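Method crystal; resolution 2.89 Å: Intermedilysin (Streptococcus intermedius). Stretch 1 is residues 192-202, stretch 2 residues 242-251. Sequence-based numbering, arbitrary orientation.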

ATOM      1  N   VAL A 192      -5.248  11.803  -3.704  1.00 97.47           N
ATOM      2  CA  VAL A 192      -3.832  11.804  -3.351  1.00 98.29           C
ATOM      3  C   VAL A 192      -3.353  10.370  -3.166  1.00100.10           C
ATOM      4  O   VAL A 192      -3.992   9.576  -2.463  1.00 96.35           O
ATOM      5  N   PHE A 193      -2.220  10.042  -3.789  1.00 99.37           N
ATOM      6  CA  PHE A 193      -1.568   8.749  -3.633  1.00 98.48           C
ATOM      7  C   PHE A 193      -0.158   8.947  -3.089  1.00 98.43           C
ATOM      8  O   PHE A 193       0.513   9.936  -3.399  1.00101.04           O
ATOM      9  N   ILE A 194       0.283   8.000  -2.263  1.00 95.46           N
ATOM     10  CA  ILE A 194       1.633   7.993  -1.713  1.00 84.82           C
ATOM     11  C   ILE A 194       2.297   6.680  -2.105  1.00 84.79           C
ATOM     12  O   ILE A 194       1.650   5.628  -2.118  1.00 79.61           O
ATOM     13  N   ALA A 195       3.588   6.745  -2.425  1.00 89.04           N
ATOM     14  CA  ALA A 195       4.352   5.570  -2.813  1.00 85.45           C
ATOM     15  C   ALA A 195       5.687   5.543  -2.084  1.00 87.46           C
ATOM     16  O   ALA A 195       6.257   6.587  -1.756  1.00 94.11           O
ATOM     17  N   ASN A 196       6.178   4.331  -1.839  1.00 85.43           N
ATOM     18  CA  ASN A 196       7.493   4.108  -1.256  1.00 87.10           C
ATOM     19  C   ASN A 196       8.310   3.240  -2.200  1.00 87.67           C
ATOM     20  O   ASN A 196       7.860   2.163  -2.605  1.00 93.18           O
ATOM     21  N   PHE A 197       9.505   3.708  -2.548  1.00 84.22           N
ATOM     22  CA  PHE A 197      10.446   2.942  -3.352  1.00 79.11           C
ATOM     23  C   PHE A 197      11.690   2.682  -2.518  1.00 75.96           C
ATOM     24  O   PHE A 197      12.214   3.602  -1.880  1.00 69.31           O
ATOM     25  N   ARG A 198      12.144   1.432  -2.507  1.00 82.22           N
ATOM     26  CA  ARG A 198      13.344   1.028  -1.779  1.00 71.87           C
ATOM     27  C   ARG A 198      14.317   0.403  -2.771  1.00 67.56           C
ATOM     28  O   ARG A 198      14.098  -0.720  -3.236  1.00 78.41           O
ATOM     29  N   GLN A 199      15.389   1.128  -3.087  1.00 80.79           N
ATOM     30  CA  GLN A 199      16.394   0.685  -4.049  1.00 78.43           C
ATOM     31  C   GLN A 199      17.597   0.140  -3.284  1.00 73.60           C
ATOM     32  O   GLN A 199      18.393   0.909  -2.734  1.00 78.04           O
ATOM     33  N   VAL A 200      17.737  -1.184  -3.270  1.00 79.34           N
ATOM     34  CA  VAL A 200      18.733  -1.874  -2.456  1.00 83.60           C
ATOM     35  C   VAL A 200      19.881  -2.310  -3.356  1.00 86.28           C
ATOM     36  O   VAL A 200      19.670  -3.029  -4.341  1.00 98.96           O
ATOM     37  N   TYR A 201      21.097  -1.885  -3.011  1.00 83.69           N
ATOM     38  CA  TYR A 201      22.301  -2.321  -3.713  1.00 74.60           C
ATOM     39  C   TYR A 201      22.905  -3.555  -3.047  1.00 69.70           C
ATOM     40  O   TYR A 201      23.098  -4.590  -3.694  1.00 69.26           O
ATOM     41  N   TYR A 202      23.218  -3.451  -1.757  1.00 84.85           N
ATOM     42  CA  TYR A 202      23.746  -4.569  -0.990  1.00 81.61           C
ATOM     43  C   TYR A 202      23.123  -4.554   0.399  1.00 76.04           C
ATOM     44  O   TYR A 202      22.574  -3.543   0.849  1.00 67.56           O
ATOM     45  N   VAL A 242      20.701  -5.066   7.572  1.00 78.04           N
ATOM     46  CA  VAL A 242      20.610  -3.648   7.247  1.00 73.91           C
ATOM     47  C   VAL A 242      20.807  -3.502   5.745  1.00 67.56           C
ATOM     48  O   VAL A 242      21.764  -4.048   5.185  1.00 67.56           O
ATOM     49  N   SER A 243      19.904  -2.769   5.099  1.00 69.84           N
ATOM     50  CA  SER A 243      19.926  -2.590   3.655  1.00 67.56           C
ATOM     51  C   SER A 243      20.427  -1.193   3.322  1.00 67.56           C
ATOM     52  O   SER A 243      19.963  -0.204   3.899  1.00 67.56           O
ATOM     53  N   TYR A 244      21.370  -1.120   2.393  1.00 67.56           N
ATOM     54  CA  TYR A 244      21.958   0.140   1.974  1.00 67.56           C
ATOM     55  C   TYR A 244      21.553   0.437   0.540  1.00 76.16           C
ATOM     56  O   TYR A 244      21.320  -0.473  -0.261  1.00 96.14           O
ATOM     57  N   GLY A 245      21.464   1.723   0.226  1.00 67.56           N
ATOM     58  CA  GLY A 245      21.088   2.139  -1.106  1.00 67.56           C
ATOM     59  C   GLY A 245      20.276   3.415  -1.111  1.00 67.56           C
ATOM     60  O   GLY A 245      20.655   4.405  -0.479  1.00 67.56           O
ATOM     61  N   ARG A 246      19.153   3.399  -1.824  1.00 87.93           N
ATOM     62  CA  ARG A 246      18.300   4.569  -1.967  1.00 81.69           C
ATOM     63  C   ARG A 246      16.849   4.206  -1.707  1.00 83.83           C
ATOM     64  O   ARG A 246      16.379   3.140  -2.114  1.00 92.90           O
ATOM     65  N   ALA A 247      16.142   5.113  -1.038  1.00 78.56           N
ATOM     66  CA  ALA A 247      14.715   4.964  -0.811  1.00 73.78           C
ATOM     67  C   ALA A 247      14.082   6.345  -0.850  1.00 71.78           C
ATOM     68  O   ALA A 247      14.688   7.323  -0.402  1.00 67.56           O
ATOM     69  N   MET A 248      12.866   6.418  -1.386  1.00 81.06           N
ATOM     70  CA  MET A 248      12.191   7.690  -1.590  1.00 72.44           C
ATOM     71  C   MET A 248      10.708   7.542  -1.290  1.00 77.96           C
ATOM     72  O   MET A 248      10.104   6.507  -1.584  1.00 89.91           O
ATOM     73  N   TYR A 249      10.140   8.578  -0.681  1.00 99.44           N
ATOM     74  CA  TYR A 249       8.699   8.725  -0.538  1.00 83.62           C
ATOM     75  C   TYR A 249       8.228   9.787  -1.523  1.00 78.69           C
ATOM     76  O   TYR A 249       8.814  10.873  -1.597  1.00 73.34           O
ATOM     77  N   VAL A 250       7.182   9.470  -2.283  1.00 98.42           N
ATOM     78  CA  VAL A 250       6.658  10.371  -3.301  1.00 90.90           C
ATOM     79  C   VAL A 250       5.147  10.465  -3.154  1.00 76.35           C
ATOM     80  O   VAL A 250       4.481   9.503  -2.761  1.00 77.85           O
ATOM     81  N   LYS A 251       4.609  11.639  -3.478  1.00 92.53           N
ATOM     82  CA  LYS A 251       3.175  11.890  -3.469  1.00 95.39           C
ATOM     83  C   LYS A 251       2.671  12.179  -4.880  1.00 94.58           C
ATOM     84  O   LYS A 251       3.371  12.778  -5.700  1.00 94.27           O
TER

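Stretch 2 turns a corner at Gly245, at backbone angles that by themselves call for glycine; a CB there would point toward the other strand and lie 2.1 Å from Gln199 O. Gly245 CA lies 3.6 Å from Tyr201 CD2.

Up to that corner, side chains alternate between the sheet's two faces. Ala195, Phe197 and Gln199 share one with Val250, Met248 and Arg246. Phe197 (chi1 m) and Met248 (chi1 p) make its apolar centre, Phe197 CB meeting Met248 CG at 3.8 Å, with the sulfur oblique to the ring. Arg246 (m, t, p) extends past Gln199 (m, t): Gln199 OE1 is 3.1 Å from Arg246 CB and lies over one face of the guanidinium, but no hydrogen bond forms. Tyr201 OH, bonded elsewhere in the structure, approaches Arg246 CD to 3.0 Å.

On the other face, Ala247 presents only a methyl to Arg198 (m), whose CG lies 4.2 Å from Ala247 CB. Asn196 (t) brings OD1 within 2.9 Å of Tyr249 CE1, a close contact with a ring carbon. Ile194 CD1 covers Lys251 CB at 3.8 Å, while the lysine's end leads away.

Beyond the corner, the rings of Tyr202 (p) and Tyr244 (m) lie nearly parallel but slid apart, and Tyr244 CB sits over the face of the Tyr202 ring.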

ATOM      1  CB  VAL A 192      -3.582  12.636  -2.080  1.00 97.72           C
ATOM      2  CG1 VAL A 192      -2.108  12.608  -1.700  1.00 91.95           C
ATOM      3  CG2 VAL A 192      -4.056  14.067  -2.283  1.00109.65           C
ATOM      4  CB  PHE A 193      -1.500   7.984  -4.968  1.00 97.61           C
ATOM      5  CG  PHE A 193      -2.810   7.374  -5.392  1.00103.75           C
ATOM      6  CD1 PHE A 193      -3.855   8.171  -5.832  1.00103.92           C
ATOM      7  CD2 PHE A 193      -2.993   5.998  -5.361  1.00104.01           C
ATOM      8  CE1 PHE A 193      -5.059   7.610  -6.224  1.00104.26           C
ATOM      9  CE2 PHE A 193      -4.195   5.433  -5.753  1.00111.79           C
ATOM     10  CZ  PHE A 193      -5.228   6.241  -6.184  1.00110.30           C
ATOM     11  CB  ILE A 194       1.639   8.166  -0.180  1.00 85.19           C
ATOM     12  CG1 ILE A 194       0.956   9.480   0.231  1.00 80.57           C
ATOM     13  CG2 ILE A 194       3.072   8.098   0.352  1.00 89.44           C
ATOM     14  CD1 ILE A 194       1.853  10.698   0.206  1.00 87.12           C
ATOM     15  CB  ALA A 195       4.598   5.537  -4.322  1.00 95.46           C
ATOM     16  CB  ASN A 196       7.393   3.429   0.110  1.00 92.07           C
ATOM     17  CG  ASN A 196       8.753   3.148   0.717  1.00 80.77           C
ATOM     18  OD1 ASN A 196       9.601   4.035   0.808  1.00 76.31           O
ATOM     19  ND2 ASN A 196       8.975   1.903   1.120  1.00 85.51           N
ATOM     20  CB  PHE A 197      10.814   3.682  -4.642  1.00 85.96           C
ATOM     21  CG  PHE A 197       9.684   3.796  -5.631  1.00 87.41           C
ATOM     22  CD1 PHE A 197       9.448   2.787  -6.550  1.00 86.67           C
ATOM     23  CD2 PHE A 197       8.870   4.918  -5.652  1.00 92.28           C
ATOM     24  CE1 PHE A 197       8.420   2.889  -7.462  1.00 89.18           C
ATOM     25  CE2 PHE A 197       7.836   5.024  -6.563  1.00 88.38           C
ATOM     26  CZ  PHE A 197       7.611   4.008  -7.468  1.00 88.81           C
ATOM     27  CB  ARG A 198      13.006   0.050  -0.656  1.00 75.34           C
ATOM     28  CG  ARG A 198      12.209   0.666   0.478  1.00 71.63           C
ATOM     29  CD  ARG A 198      12.797   0.297   1.826  1.00 77.53           C
ATOM     30  NE  ARG A 198      12.202   1.080   2.907  1.00 74.86           N
ATOM     31  CZ  ARG A 198      11.315   0.627   3.790  1.00 67.56           C
ATOM     32  NH1 ARG A 198      10.897  -0.632   3.755  1.00 67.88           N
ATOM     33  NH2 ARG A 198      10.849   1.442   4.724  1.00 67.56           N
ATOM     34  CB  GLN A 199      16.800   1.837  -4.964  1.00 82.19           C
ATOM     35  CG  GLN A 199      15.654   2.408  -5.790  1.00 76.54           C
ATOM     36  CD  GLN A 199      16.017   3.712  -6.481  1.00 82.40           C
ATOM     37  OE1 GLN A 199      16.671   4.576  -5.898  1.00 84.86           O
ATOM     38  NE2 GLN A 199      15.585   3.862  -7.727  1.00 67.56           N
ATOM     39  CB  VAL A 200      18.120  -3.080  -1.727  1.00 76.22           C
ATOM     40  CG1 VAL A 200      19.175  -3.813  -0.916  1.00 79.01           C
ATOM     41  CG2 VAL A 200      16.974  -2.629  -0.836  1.00 71.90           C
ATOM     42  CB  TYR A 201      23.330  -1.188  -3.755  1.00 70.21           C
ATOM     43  CG  TYR A 201      22.800   0.116  -4.306  1.00 67.56           C
ATOM     44  CD1 TYR A 201      21.848   0.132  -5.314  1.00 67.56           C
ATOM     45  CD2 TYR A 201      23.252   1.331  -3.812  1.00 67.56           C
ATOM     46  CE1 TYR A 201      21.363   1.322  -5.818  1.00 70.95           C
ATOM     47  CE2 TYR A 201      22.774   2.526  -4.308  1.00 67.88           C
ATOM     48  CZ  TYR A 201      21.829   2.517  -5.310  1.00 70.76           C
ATOM     49  OH  TYR A 201      21.346   3.705  -5.809  1.00 80.21           O
ATOM     50  CB  TYR A 202      25.282  -4.526  -0.903  1.00 67.56           C
ATOM     51  CG  TYR A 202      25.854  -3.235  -0.355  1.00 67.56           C
ATOM     52  CD1 TYR A 202      26.064  -2.140  -1.181  1.00 67.56           C
ATOM     53  CD2 TYR A 202      26.200  -3.119   0.983  1.00 67.56           C
ATOM     54  CE1 TYR A 202      26.591  -0.961  -0.686  1.00 67.56           C
ATOM     55  CE2 TYR A 202      26.728  -1.944   1.487  1.00 67.56           C
ATOM     56  CZ  TYR A 202      26.920  -0.869   0.648  1.00 67.56           C
ATOM     57  OH  TYR A 202      27.446   0.301   1.147  1.00 67.56           O
ATOM     58  CB  VAL A 242      21.650  -2.811   8.013  1.00 67.56           C
ATOM     59  CG1 VAL A 242      21.493  -1.333   7.690  1.00 67.56           C
ATOM     60  CG2 VAL A 242      21.514  -3.039   9.499  1.00 67.56           C
ATOM     61  CB  SER A 243      18.537  -2.805   3.053  1.00 67.56           C
ATOM     62  OG  SER A 243      18.009  -4.072   3.405  1.00 79.79           O
ATOM     63  CB  TYR A 244      23.486   0.105   2.088  1.00 73.33           C
ATOM     64  CG  TYR A 244      23.996  -0.225   3.472  1.00 67.56           C
ATOM     65  CD1 TYR A 244      24.179  -1.542   3.874  1.00 67.56           C
ATOM     66  CD2 TYR A 244      24.299   0.783   4.375  1.00 67.56           C
ATOM     67  CE1 TYR A 244      24.644  -1.843   5.134  1.00 67.56           C
ATOM     68  CE2 TYR A 244      24.765   0.493   5.638  1.00 67.56           C
ATOM     69  CZ  TYR A 244      24.939  -0.821   6.015  1.00 75.44           C
ATOM     70  OH  TYR A 244      25.408  -1.111   7.280  1.00 67.56           O
ATOM     71  CB  ARG A 246      18.424   5.172  -3.358  1.00 86.91           C
ATOM     72  CG  ARG A 246      19.798   5.719  -3.644  1.00125.18           C
ATOM     73  CD  ARG A 246      19.897   6.244  -5.051  1.00105.05           C
ATOM     74  NE  ARG A 246      18.818   7.168  -5.375  1.00109.20           N
ATOM     75  CZ  ARG A 246      18.678   7.739  -6.565  1.00115.99           C
ATOM     76  NH1 ARG A 246      19.561   7.472  -7.517  1.00118.51           N
ATOM     77  NH2 ARG A 246      17.671   8.569  -6.797  1.00 98.79           N
ATOM     78  CB  ALA A 247      14.423   4.270   0.523  1.00 77.39           C
ATOM     79  CB  MET A 248      12.383   8.192  -3.028  1.00 81.28           C
ATOM     80  CG  MET A 248      12.321   7.083  -4.062  1.00 77.15           C
ATOM     81  SD  MET A 248      12.169   7.630  -5.779  1.00 88.12           S
ATOM     82  CE  MET A 248      13.031   9.198  -5.764  1.00 74.83           C
ATOM     83  CB  TYR A 249       8.323   9.124   0.892  1.00 88.32           C
ATOM     84  CG  TYR A 249       8.483   8.025   1.925  1.00 89.75           C
ATOM     85  CD1 TYR A 249       7.955   6.757   1.713  1.00 84.64           C
ATOM     86  CD2 TYR A 249       9.160   8.260   3.115  1.00 92.34           C
ATOM     87  CE1 TYR A 249       8.096   5.754   2.658  1.00 84.37           C
ATOM     88  CE2 TYR A 249       9.308   7.262   4.065  1.00101.88           C
ATOM     89  CZ  TYR A 249       8.775   6.012   3.831  1.00101.95           C
ATOM     90  OH  TYR A 249       8.919   5.014   4.771  1.00 87.30           O
ATOM     91  CB  VAL A 250       7.026   9.904  -4.725  1.00 88.57           C
ATOM     92  CG1 VAL A 250       6.680  10.986  -5.743  1.00 80.65           C
ATOM     93  CG2 VAL A 250       8.502   9.529  -4.806  1.00 82.84           C
ATOM     94  CB  LYS A 251       2.833  13.066  -2.541  1.00 96.13           C
ATOM     95  CG  LYS A 251       1.933  14.149  -3.151  1.00 98.26           C
ATOM     96  CD  LYS A 251       1.398  15.099  -2.094  1.00107.54           C
ATOM     97  CE  LYS A 251       2.386  16.187  -1.727  1.00110.50           C
ATOM     98  NZ  LYS A 251       1.785  17.146  -0.756  1.00110.22           N
TER